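Long-range contacts in 4-hydroxybutyrate CoA-transferase (Porphyromonas gingivalis, PDB 3D3U), which probably transfers coenzyme A between carboxylic acids, with acetate and 4-hydroxybutyrate as likely partners: residues A[12-17]-A[176-181]; A[28-33]-A[119-124]; A[38-43]-A[151-156]; A[158-163]-A[182-187]. All coordinates share one frame; numbering follows the deposited sequence.

Contact 1 (A[12-17]-A[176-181]); sequences CSADEA and HIIEVD
Ile178 touches the first turn of the helix after Ser13 with both of its branches. Its CG2 branch lies 3.7 Å from Ala14 N and also close to Ala14 CB. The other branch, with CG1 beside the backbone N (chi1 -65°), leads on to CD1, which sits 4.0 Å from Ala17 CB. Ala14 and Ala17 are about one helical turn apart, and both put their CB within touch of the isoleucine; methyl groups let the backbones come near while the longer isoleucine reaches both. Ala17 CB also rests 3.8 Å from His176 CB.

Cys12 adds a sulfur contact. Its SG is 3.6 Å from His176 CB and 5.0 Å from the centroid of the imidazole, which it approaches obliquely.

A single backbone hydrogen bond joins the segments: Cys12 N donates to Ile177 O at 3.0 Å, nearly straight at 162°.

Within 12-17, Ser13 and Glu16 form a capping box: Ser13 OG accepts from Glu16 N at 2.7 Å, a short hydroxyl meeting an amide that has no turn before it. The return bond, from Ser13 N to the longer glutamate's OE1, is modelled too short for its length to be trusted. Asp15, pointing away from the strand, makes a salt bridge to Arg46 of helix 38-46.

A capped helix laid against the edge strand 176-180 of a parallel sheet fits a Rossmann-like alpha/beta layer.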
loop_
_atom_site.group_PDB
_atom_site.type_symbol
_atom_site.label_atom_id
_atom_site.label_comp_id
_atom_site.label_asym_id
_atom_site.label_seq_id
_atom_site.Cartn_x
_atom_site.Cartn_y
_atom_site.Cartn_z
ATOM N N CYS A 12 25.428 17.083 -3.143
ATOM C CA CYS A 12 25.743 17.790 -1.905
ATOM C C CYS A 12 25.507 16.858 -0.721
ATOM O O CYS A 12 25.310 15.666 -0.886
ATOM C CB CYS A 12 24.948 19.093 -1.763
ATOM S SG CYS A 12 23.194 18.919 -2.186
ATOM N N SER A 13 25.582 17.407 0.478
ATOM C CA SER A 13 25.314 16.674 1.691
ATOM C C SER A 13 23.871 16.863 1.905
ATOM O O SER A 13 23.267 17.796 1.414
ATOM C CB SER A 13 26.041 17.315 2.909
ATOM O OG SER A 13 25.493 18.596 3.236
ATOM N N ALA A 14 23.328 16.016 2.736
ATOM C CA ALA A 14 21.986 16.200 3.129
ATOM C C ALA A 14 21.835 17.643 3.640
ATOM O O ALA A 14 20.894 18.366 3.224
ATOM C CB ALA A 14 21.645 15.205 4.169
ATOM N N ASP A 15 22.775 18.071 4.482
ATOM C CA ASP A 15 22.608 19.335 5.242
ATOM C C ASP A 15 22.623 20.515 4.303
ATOM O O ASP A 15 21.808 21.455 4.423
ATOM C CB ASP A 15 23.712 19.550 6.272
ATOM C CG ASP A 15 23.679 18.515 7.486
ATOM O OD1 ASP A 15 23.085 18.871 8.553
ATOM O OD2 ASP A 15 24.251 17.361 7.487
ATOM N N GLU A 16 23.509 20.454 3.305
ATOM C CA GLU A 16 23.579 21.532 2.353
ATOM C C GLU A 16 22.289 21.571 1.560
ATOM O O GLU A 16 21.742 22.674 1.265
ATOM C CB GLU A 16 24.754 21.381 1.445
ATOM C CG GLU A 16 26.104 21.187 2.073
ATOM C CD GLU A 16 27.085 20.640 1.032
ATOM O OE1 GLU A 16 26.816 19.543 0.435
ATOM O OE2 GLU A 16 28.122 21.322 0.763
ATOM N N ALA A 17 21.776 20.389 1.233
ATOM C CA ALA A 17 20.427 20.334 0.585
ATOM C C ALA A 17 19.201 20.818 1.443
ATOM O O ALA A 17 18.421 21.626 0.985
ATOM C CB ALA A 17 20.181 19.035 -0.030
ATOM N N HIS A 176 19.108 18.425 -6.125
ATOM C CA HIS A 176 20.171 18.144 -5.195
ATOM C C HIS A 176 20.198 16.625 -5.027
ATOM O O HIS A 176 19.121 15.975 -4.917
ATOM C CB HIS A 176 19.952 18.843 -3.847
ATOM C CG HIS A 176 19.598 20.305 -3.949
ATOM N ND1 HIS A 176 18.288 20.762 -3.970
ATOM C CD2 HIS A 176 20.384 21.410 -3.996
ATOM C CE1 HIS A 176 18.285 22.079 -4.064
ATOM N NE2 HIS A 176 19.541 22.503 -4.072
ATOM N N ILE A 177 21.402 16.041 -5.064
ATOM C CA ILE A 177 21.509 14.601 -4.937
ATOM C C ILE A 177 22.345 14.367 -3.741
ATOM O O ILE A 177 23.406 14.948 -3.616
ATOM C CB ILE A 177 22.242 14.002 -6.175
ATOM C CG1 ILE A 177 21.362 14.048 -7.385
ATOM C CG2 ILE A 177 22.737 12.517 -5.951
ATOM C CD1 ILE A 177 22.202 13.917 -8.505
ATOM N N ILE A 178 21.894 13.479 -2.892
ATOM C CA ILE A 178 22.586 13.196 -1.672
ATOM C C ILE A 178 22.978 11.743 -1.800
ATOM O O ILE A 178 22.211 10.860 -1.416
ATOM C CB ILE A 178 21.633 13.367 -0.545
ATOM C CG1 ILE A 178 21.238 14.817 -0.496
ATOM C CG2 ILE A 178 22.269 13.088 0.727
ATOM C CD1 ILE A 178 19.863 15.097 0.097
ATOM N N GLU A 179 24.156 11.464 -2.377
ATOM C CA GLU A 179 24.531 10.043 -2.535
ATOM C C GLU A 179 24.651 9.370 -1.211
ATOM O O GLU A 179 25.407 9.809 -0.394
ATOM C CB GLU A 179 25.794 9.728 -3.346
ATOM C CG GLU A 179 26.741 10.800 -3.677
ATOM C CD GLU A 179 27.328 10.452 -5.025
ATOM O OE1 GLU A 179 28.208 11.174 -5.544
ATOM O OE2 GLU A 179 26.901 9.408 -5.564
ATOM N N VAL A 180 23.893 8.305 -0.995
ATOM C CA VAL A 180 24.179 7.501 0.126
ATOM C C VAL A 180 24.127 6.048 -0.081
ATOM O O VAL A 180 23.880 5.534 -1.167
ATOM C CB VAL A 180 23.364 7.909 1.354
ATOM C CG1 VAL A 180 24.093 9.160 2.026
ATOM C CG2 VAL A 180 21.863 8.127 1.067
ATOM N N ASP A 181 24.470 5.421 1.014
ATOM C CA ASP A 181 24.515 4.017 1.157
ATOM C C ASP A 181 24.103 3.508 2.587
ATOM O O ASP A 181 24.682 3.916 3.646
ATOM C CB ASP A 181 25.869 3.518 0.757
ATOM C CG ASP A 181 25.862 2.054 0.667
ATOM O OD1 ASP A 181 24.851 1.488 1.143
ATOM O OD2 ASP A 181 26.762 1.375 0.159
#

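Contact 2 (A[28-33]-A[119-124]); sequences VVFGHA and VAVVQV
Phe30 and Val121 are bridge partners on neighbouring parallel strands, and their side chains lie side by side, pointing the same way. With CG of Phe30 beside its backbone N (chi1 -71°), the ring brings CD2 to 3.7 Å from Val121 CB; the approach to the ring is oblique. Two residues earlier, Val28 and Val119 repeat the pairing on the same face of the sheet, with Val28 CB 4.0 Å from Val119 CG1. Val29 and Ala120 point to the other face, where Val29 also meets Phe115 and Leu117. Beta-branched valines suit such extended backbone, and the flat phenylalanine gives breadth to the face on which Phe40 and Met44 of helix 38-46 settle.

The backbones fix this orientation. Val29 faces its partner strand with both polar atoms: Val29 N donates to Val119 O at 3.1 Å, and Val29 O accepts from Val121 N at 2.8 Å. The bonding then passes to Gly31, whose N reaches Val121 O at 3.0 Å. Glycine brings no side chain between the strands here, and Gly31 CA comes to 4.7 Å from Val122 CA. The short strand axes run 17° apart, a modest twist.

Strands 27-30 and 119-125 are central in the strand order 3-2-1-4-5-6. Side-by-side first and fourth parallel strands, with buried apolar residues on both faces, are the hallmark of the Rossmann-type alpha/beta fold.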
loop_
_atom_site.group_PDB
_atom_site.type_symbol
_atom_site.label_atom_id
_atom_site.label_comp_id
_atom_site.label_asym_id
_atom_site.label_seq_id
_atom_site.Cartn_x
_atom_site.Cartn_y
_atom_site.Cartn_z
ATOM N N VAL A 28 6.832 20.656 1.967
ATOM C CA VAL A 28 7.656 19.633 1.393
ATOM C C VAL A 28 6.873 18.405 1.484
ATOM O O VAL A 28 6.011 18.339 2.361
ATOM C CB VAL A 28 9.007 19.538 2.177
ATOM C CG1 VAL A 28 9.191 20.744 3.054
ATOM C CG2 VAL A 28 9.181 18.316 2.948
ATOM N N VAL A 29 7.149 17.417 0.630
ATOM C CA VAL A 29 6.461 16.110 0.686
ATOM C C VAL A 29 7.544 15.040 0.736
ATOM O O VAL A 29 8.517 15.109 -0.021
ATOM C CB VAL A 29 5.505 15.889 -0.627
ATOM C CG1 VAL A 29 5.070 14.440 -0.795
ATOM C CG2 VAL A 29 4.228 16.776 -0.646
ATOM N N PHE A 30 7.429 14.027 1.593
ATOM C CA PHE A 30 8.483 12.947 1.594
ATOM C C PHE A 30 7.966 11.727 0.952
ATOM O O PHE A 30 6.803 11.405 1.126
ATOM C CB PHE A 30 8.825 12.501 2.985
ATOM C CG PHE A 30 9.610 13.523 3.815
ATOM C CD1 PHE A 30 9.879 13.252 5.198
ATOM C CD2 PHE A 30 10.114 14.701 3.240
ATOM C CE1 PHE A 30 10.570 14.098 5.984
ATOM C CE2 PHE A 30 10.861 15.551 4.017
ATOM C CZ PHE A 30 11.080 15.262 5.412
ATOM N N GLY A 31 8.789 11.004 0.204
ATOM C CA GLY A 31 8.321 9.746 -0.526
ATOM C C GLY A 31 8.024 8.774 0.584
ATOM O O GLY A 31 8.448 9.025 1.764
ATOM N N HIS A 32 7.269 7.699 0.337
ATOM C CA HIS A 32 6.879 7.035 1.626
ATOM C C HIS A 32 7.240 5.623 1.813
ATOM O O HIS A 32 7.790 5.094 0.936
ATOM C CB HIS A 32 5.436 7.358 2.118
ATOM C CG HIS A 32 4.418 6.385 1.619
ATOM N ND1 HIS A 32 4.511 5.828 0.349
ATOM C CD2 HIS A 32 3.339 5.824 2.227
ATOM C CE1 HIS A 32 3.492 4.979 0.201
ATOM N NE2 HIS A 32 2.784 4.951 1.324
ATOM N N ALA A 33 6.992 5.101 3.027
ATOM C CA ALA A 33 7.009 3.666 3.372
ATOM C C ALA A 33 8.483 3.363 3.572
ATOM O O ALA A 33 9.102 3.980 4.454
ATOM C CB ALA A 33 6.349 2.774 2.292
ATOM N N VAL A 119 8.870 21.396 -2.731
ATOM C CA VAL A 119 9.977 20.449 -2.840
ATOM C C VAL A 119 9.486 19.030 -2.561
ATOM O O VAL A 119 8.794 18.813 -1.598
ATOM C CB VAL A 119 11.207 20.811 -1.877
ATOM C CG1 VAL A 119 10.805 21.646 -0.759
ATOM C CG2 VAL A 119 11.969 19.553 -1.325
ATOM N N ALA A 120 9.877 18.081 -3.383
ATOM C CA ALA A 120 9.598 16.695 -3.152
ATOM C C ALA A 120 10.882 15.990 -2.683
ATOM O O ALA A 120 11.868 15.978 -3.390
ATOM C CB ALA A 120 9.039 16.055 -4.483
ATOM N N VAL A 121 10.897 15.405 -1.499
ATOM C CA VAL A 121 12.101 14.711 -1.046
ATOM C C VAL A 121 11.924 13.207 -1.131
ATOM O O VAL A 121 11.171 12.699 -0.363
ATOM C CB VAL A 121 12.480 15.063 0.378
ATOM C CG1 VAL A 121 13.650 14.204 0.886
ATOM C CG2 VAL A 121 12.905 16.418 0.355
ATOM N N VAL A 122 12.617 12.511 -2.040
ATOM C CA VAL A 122 12.438 11.112 -2.306
ATOM C C VAL A 122 13.716 10.332 -2.171
ATOM O O VAL A 122 14.841 10.863 -2.216
ATOM C CB VAL A 122 11.951 10.846 -3.755
ATOM C CG1 VAL A 122 10.679 11.603 -4.075
ATOM C CG2 VAL A 122 13.013 11.181 -4.765
ATOM N N GLN A 123 13.565 9.018 -2.083
ATOM C CA GLN A 123 14.768 8.203 -1.991
ATOM C C GLN A 123 14.915 7.329 -3.228
ATOM O O GLN A 123 14.355 6.327 -3.213
ATOM C CB GLN A 123 14.688 7.340 -0.712
ATOM C CG GLN A 123 15.801 6.374 -0.577
ATOM C CD GLN A 123 15.835 5.719 0.789
ATOM O OE1 GLN A 123 14.810 5.503 1.425
ATOM N NE2 GLN A 123 17.016 5.359 1.224
ATOM N N VAL A 124 15.645 7.636 -4.275
ATOM C CA VAL A 124 15.751 6.632 -5.366
ATOM C C VAL A 124 16.967 5.780 -5.317
ATOM O O VAL A 124 17.780 5.891 -4.378
ATOM C CB VAL A 124 15.841 7.318 -6.672
ATOM C CG1 VAL A 124 14.523 8.047 -6.888
ATOM C CG2 VAL A 124 17.022 8.371 -6.621
#

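Contact 3 (A[38-43]-A[151-156]); sequences VRFSQA and VVVAEV
In this Rossmann-like layer of helices on a parallel sheet, Glu155 of strand 151-157 reaches the first turn of helix 38-46 and binds Arg39 and the backbone of Phe40. Its chain is extended beyond CG, long enough to span the gap. Glu155 OE1 accepts from Phe40 N at 2.9 Å and 170°, met on the anti side, somewhat out of the carboxylate plane. An amide this early in a helix has no preceding turn to bond to. Arg39 grips OE2 side-on: NE lies 3.0 Å and NH1 3.1 Å from Glu155 OE2, which is in the guanidinium plane. From the glutamate's side NE comes from above the carboxylate plane and NH1 nearly along the C-O axis, which goes with the 70° between the two planes. Val38 CG1 rests over one guanidinium face, toward its rim.

Phe40, with CG anti to the backbone N (chi1 -159°), sends its ring over the sheet, where CE2 meets Val153 CG1 at 3.5 Å; the two side chains cross at about a right angle.

Phe40 also touches Val121 and Ile178 on the flanking strands and Val18 of helix 14-21, and Arg39 NH2 makes a salt bridge to Glu182 in the loop after strand 176-180.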
loop_
_atom_site.group_PDB
_atom_site.type_symbol
_atom_site.label_atom_id
_atom_site.label_comp_id
_atom_site.label_asym_id
_atom_site.label_seq_id
_atom_site.Cartn_x
_atom_site.Cartn_y
_atom_site.Cartn_z
ATOM N N VAL A 38 14.952 9.349 5.409
ATOM C CA VAL A 38 15.283 9.552 6.768
ATOM C C VAL A 38 16.573 10.355 6.881
ATOM O O VAL A 38 16.690 11.147 7.820
ATOM C CB VAL A 38 15.277 8.187 7.475
ATOM C CG1 VAL A 38 15.823 7.145 6.545
ATOM C CG2 VAL A 38 16.065 8.241 8.776
ATOM N N ARG A 39 17.528 10.222 5.952
ATOM C CA ARG A 39 18.785 11.082 6.025
ATOM C C ARG A 39 18.524 12.549 6.004
ATOM O O ARG A 39 19.097 13.337 6.758
ATOM C CB ARG A 39 19.711 10.795 4.881
ATOM C CG ARG A 39 20.788 9.855 5.340
ATOM C CD ARG A 39 20.332 8.471 5.579
ATOM N NE ARG A 39 19.315 7.997 4.626
ATOM C CZ ARG A 39 18.806 6.774 4.755
ATOM N NH1 ARG A 39 17.859 6.325 3.938
ATOM N NH2 ARG A 39 19.246 5.997 5.758
ATOM N N PHE A 40 17.642 12.888 5.090
ATOM C CA PHE A 40 17.094 14.171 5.014
ATOM C C PHE A 40 16.307 14.522 6.255
ATOM O O PHE A 40 16.434 15.664 6.727
ATOM C CB PHE A 40 16.170 14.240 3.854
ATOM C CG PHE A 40 15.920 15.649 3.371
ATOM C CD1 PHE A 40 14.895 16.413 3.885
ATOM C CD2 PHE A 40 16.721 16.213 2.423
ATOM C CE1 PHE A 40 14.638 17.692 3.424
ATOM C CE2 PHE A 40 16.476 17.471 2.008
ATOM C CZ PHE A 40 15.382 18.216 2.513
ATOM N N SER A 41 15.505 13.624 6.836
ATOM C CA SER A 41 14.839 13.973 8.129
ATOM C C SER A 41 15.877 14.292 9.241
ATOM O O SER A 41 15.817 15.312 9.985
ATOM C CB SER A 41 13.864 12.877 8.550
ATOM O OG SER A 41 13.286 13.116 9.839
ATOM N N GLN A 42 16.896 13.421 9.261
ATOM C CA GLN A 42 18.091 13.499 10.186
ATOM C C GLN A 42 18.659 14.902 9.913
ATOM O O GLN A 42 18.756 15.689 10.848
ATOM C CB GLN A 42 19.101 12.305 9.922
ATOM C CG GLN A 42 19.727 11.547 11.114
ATOM C CD GLN A 42 18.983 10.158 11.369
ATOM O OE1 GLN A 42 19.044 9.244 10.473
ATOM N NE2 GLN A 42 18.285 10.001 12.587
ATOM N N ALA A 43 18.943 15.266 8.649
ATOM C CA ALA A 43 19.522 16.630 8.433
ATOM C C ALA A 43 18.634 17.807 8.814
ATOM O O ALA A 43 19.123 18.838 9.157
ATOM C CB ALA A 43 20.146 16.831 7.005
ATOM N N VAL A 151 11.405 21.617 -7.130
ATOM C CA VAL A 151 12.723 21.297 -6.578
ATOM C C VAL A 151 12.537 19.914 -6.056
ATOM O O VAL A 151 11.600 19.654 -5.232
ATOM C CB VAL A 151 13.013 22.148 -5.347
ATOM C CG1 VAL A 151 14.244 21.652 -4.568
ATOM C CG2 VAL A 151 13.148 23.545 -5.696
ATOM N N VAL A 152 13.417 19.023 -6.469
ATOM C CA VAL A 152 13.332 17.622 -6.061
ATOM C C VAL A 152 14.636 17.151 -5.382
ATOM O O VAL A 152 15.735 17.130 -5.986
ATOM C CB VAL A 152 13.101 16.764 -7.327
ATOM C CG1 VAL A 152 12.964 15.296 -6.983
ATOM C CG2 VAL A 152 11.945 17.249 -7.985
ATOM N N VAL A 153 14.543 16.737 -4.134
ATOM C CA VAL A 153 15.757 16.321 -3.457
ATOM C C VAL A 153 15.826 14.781 -3.405
ATOM O O VAL A 153 15.035 14.174 -2.725
ATOM C CB VAL A 153 15.743 16.884 -2.080
ATOM C CG1 VAL A 153 17.020 16.520 -1.364
ATOM C CG2 VAL A 153 15.560 18.411 -2.127
ATOM N N ALA A 154 16.744 14.130 -4.098
ATOM C CA ALA A 154 16.676 12.693 -4.116
ATOM C C ALA A 154 17.871 12.110 -3.359
ATOM O O ALA A 154 18.999 12.500 -3.674
ATOM C CB ALA A 154 16.733 12.231 -5.475
ATOM N N GLU A 155 17.666 11.182 -2.418
ATOM C CA GLU A 155 18.780 10.578 -1.793
ATOM C C GLU A 155 19.068 9.465 -2.701
ATOM O O GLU A 155 18.256 8.617 -2.941
ATOM C CB GLU A 155 18.400 9.980 -0.445
ATOM C CG GLU A 155 18.056 10.944 0.688
ATOM C CD GLU A 155 17.562 10.242 2.022
ATOM O OE1 GLU A 155 17.042 11.003 2.938
ATOM O OE2 GLU A 155 17.692 8.969 2.241
ATOM N N VAL A 156 20.255 9.435 -3.239
ATOM C CA VAL A 156 20.639 8.323 -4.138
ATOM C C VAL A 156 21.197 7.072 -3.400
ATOM O O VAL A 156 22.291 7.074 -2.839
ATOM C CB VAL A 156 21.538 8.816 -5.265
ATOM C CG1 VAL A 156 22.062 7.609 -6.089
ATOM C CG2 VAL A 156 20.740 9.816 -6.099
#

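Contact 4 (A[158-163]-A[182-187]); sequences KQMPFI and EPIAEV
The Gln159 amide lies over one face of the Glu182-Pro183 peptide, the two planes roughly 27° apart, with Gln159 CD 3.8 Å from Glu182 C. Gln159 OE1 comes 3.4 Å from Pro183 N, but the proline nitrogen carries no hydrogen, so this is contact without a bond. Gln159 NE2 turns to Asp181 OD1 in a weak hydrogen bond. A flat polar group suits this partly exposed place, covering a peptide and still finding a polar partner.

Both segments are irregular loops that leave the C-terminal ends of strands 151-157 and 176-180, neighbours in a Rossmann-like sheet, and no hydrogen bond passes between them. Asn157, just ahead of one loop, serves both by bonding to Gln159 N and Glu182 O. Glu182 turns its CB away from the contact, its carboxylate going to Arg39.

Further along, the loops meet through buried apolar groups. Ile184, branched and compact, lies against Met160; the ends of the two side chains are modelled too close together, so the detail there is doubtful. Beside it, Pro161 of the other loop brings its CD to 4.3 Å from Ile184 CG1.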
loop_
_atom_site.group_PDB
_atom_site.type_symbol
_atom_site.label_atom_id
_atom_site.label_comp_id
_atom_site.label_asym_id
_atom_site.label_seq_id
_atom_site.Cartn_x
_atom_site.Cartn_y
_atom_site.Cartn_z
ATOM N N LYS A 158 22.608 3.504 -2.952
ATOM C CA LYS A 158 23.338 2.344 -3.503
ATOM C C LYS A 158 22.657 1.027 -3.106
ATOM O O LYS A 158 22.770 0.057 -3.822
ATOM C CB LYS A 158 24.867 2.382 -3.223
ATOM C CG LYS A 158 25.549 3.285 -4.296
ATOM C CD LYS A 158 27.108 3.228 -4.479
ATOM C CE LYS A 158 27.642 4.394 -5.425
ATOM N NZ LYS A 158 26.761 5.660 -5.322
ATOM N N GLN A 159 21.890 1.047 -2.005
ATOM C CA GLN A 159 21.110 -0.096 -1.569
ATOM C C GLN A 159 19.666 -0.150 -2.159
ATOM O O GLN A 159 19.043 -1.238 -2.147
ATOM C CB GLN A 159 21.006 -0.087 -0.045
ATOM C CG GLN A 159 21.427 -1.353 0.661
ATOM C CD GLN A 159 22.755 -1.117 1.264
ATOM O OE1 GLN A 159 23.046 -1.489 2.430
ATOM N NE2 GLN A 159 23.598 -0.405 0.488
ATOM N N MET A 160 19.099 0.978 -2.620
ATOM C CA MET A 160 17.685 0.975 -3.135
ATOM C C MET A 160 17.647 0.102 -4.372
ATOM O O MET A 160 18.415 0.365 -5.281
ATOM C CB MET A 160 17.187 2.393 -3.531
ATOM C CG MET A 160 15.755 2.386 -4.085
ATOM S SD MET A 160 14.493 1.764 -2.859
ATOM C CE MET A 160 14.451 3.017 -1.643
ATOM N N PRO A 161 16.807 -0.925 -4.419
ATOM C CA PRO A 161 16.632 -1.752 -5.617
ATOM C C PRO A 161 16.069 -1.027 -6.842
ATOM O O PRO A 161 15.382 -0.028 -6.724
ATOM C CB PRO A 161 15.585 -2.795 -5.169
ATOM C CG PRO A 161 15.020 -2.293 -4.033
ATOM C CD PRO A 161 15.961 -1.417 -3.330
ATOM N N PHE A 162 16.323 -1.588 -7.998
ATOM C CA PHE A 162 15.909 -1.001 -9.209
ATOM C C PHE A 162 14.808 -1.853 -9.696
ATOM O O PHE A 162 15.045 -3.018 -10.017
ATOM C CB PHE A 162 17.046 -1.059 -10.247
ATOM C CG PHE A 162 16.809 -0.167 -11.464
ATOM C CD1 PHE A 162 16.065 -0.623 -12.566
ATOM C CD2 PHE A 162 17.310 1.121 -11.503
ATOM C CE1 PHE A 162 15.831 0.173 -13.676
ATOM C CE2 PHE A 162 17.074 1.918 -12.625
ATOM C CZ PHE A 162 16.326 1.424 -13.702
ATOM N N ILE A 163 13.645 -1.230 -9.845
ATOM C CA ILE A 163 12.418 -1.849 -10.299
ATOM C C ILE A 163 11.755 -0.953 -11.352
ATOM O O ILE A 163 11.778 0.317 -11.280
ATOM C CB ILE A 163 11.501 -1.932 -9.097
ATOM C CG1 ILE A 163 12.224 -2.574 -7.927
ATOM C CG2 ILE A 163 10.142 -2.582 -9.438
ATOM C CD1 ILE A 163 11.290 -2.748 -6.862
ATOM N N GLU A 182 23.040 2.701 2.600
ATOM C CA GLU A 182 22.273 2.430 3.814
ATOM C C GLU A 182 21.087 1.500 3.468
ATOM O O GLU A 182 20.347 1.761 2.522
ATOM C CB GLU A 182 21.865 3.722 4.579
ATOM C CG GLU A 182 22.803 4.126 5.738
ATOM C CD GLU A 182 22.102 4.356 7.170
ATOM O OE1 GLU A 182 20.913 4.912 7.316
ATOM O OE2 GLU A 182 22.788 4.007 8.225
ATOM N N PRO A 183 20.928 0.417 4.243
ATOM C CA PRO A 183 19.979 -0.673 3.927
ATOM C C PRO A 183 18.509 -0.236 4.060
ATOM O O PRO A 183 18.125 0.504 4.968
ATOM C CB PRO A 183 20.283 -1.711 4.994
ATOM C CG PRO A 183 20.804 -0.910 6.188
ATOM C CD PRO A 183 21.605 0.194 5.548
ATOM N N ILE A 184 17.665 -0.687 3.153
ATOM C CA ILE A 184 16.350 -0.179 3.057
ATOM C C ILE A 184 15.578 -0.707 4.236
ATOM O O ILE A 184 15.452 -1.865 4.363
ATOM C CB ILE A 184 15.886 -0.669 1.727
ATOM C CG1 ILE A 184 16.643 0.140 0.668
ATOM C CG2 ILE A 184 14.359 -0.654 1.619
ATOM C CD1 ILE A 184 16.010 1.475 0.291
ATOM N N ALA A 185 15.091 0.141 5.126
ATOM C CA ALA A 185 14.302 -0.334 6.266
ATOM C C ALA A 185 13.522 -1.544 5.926
ATOM O O ALA A 185 12.935 -1.632 4.840
ATOM C CB ALA A 185 13.304 0.702 6.695
ATOM N N GLU A 186 13.471 -2.457 6.876
ATOM C CA GLU A 186 12.778 -3.743 6.631
ATOM C C GLU A 186 11.611 -3.929 7.563
ATOM O O GLU A 186 11.697 -3.486 8.658
ATOM C CB GLU A 186 13.767 -4.943 6.705
ATOM C CG GLU A 186 14.793 -4.968 7.851
ATOM C CD GLU A 186 15.890 -6.020 7.627
ATOM O OE1 GLU A 186 17.054 -5.705 7.995
ATOM O OE2 GLU A 186 15.626 -7.160 7.065
ATOM N N VAL A 187 10.518 -4.546 7.161
ATOM C CA VAL A 187 9.504 -4.878 8.165
ATOM C C VAL A 187 9.150 -6.333 8.051
ATOM O O VAL A 187 8.656 -6.774 7.011
ATOM C CB VAL A 187 8.288 -3.910 8.142
ATOM C CG1 VAL A 187 8.449 -2.833 7.071
ATOM C CG2 VAL A 187 6.913 -4.651 8.105
#

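In the fold
Contacts 1, 2 and 3 all reach one parallel six-stranded sheet of the N-terminal part of the chain. Strands 27-30, 119-125, 151-157 and 176-180 lie in that order across it, so contact 2 is central and contact 1 at the edge, their centres 13 Å apart, with contact 3 about 7 Å from each. Along the chain, contacts 2 and 3 interleave and both are nested inside the loop closed by contact 1. Contact 4, centred 15 to 17 Å from the others, follows contacts 2 and 3 and alternates with contact 1. A salt bridge joins contacts 3 and 4, so the loops after the last two strands are tied to a helix on the sheet.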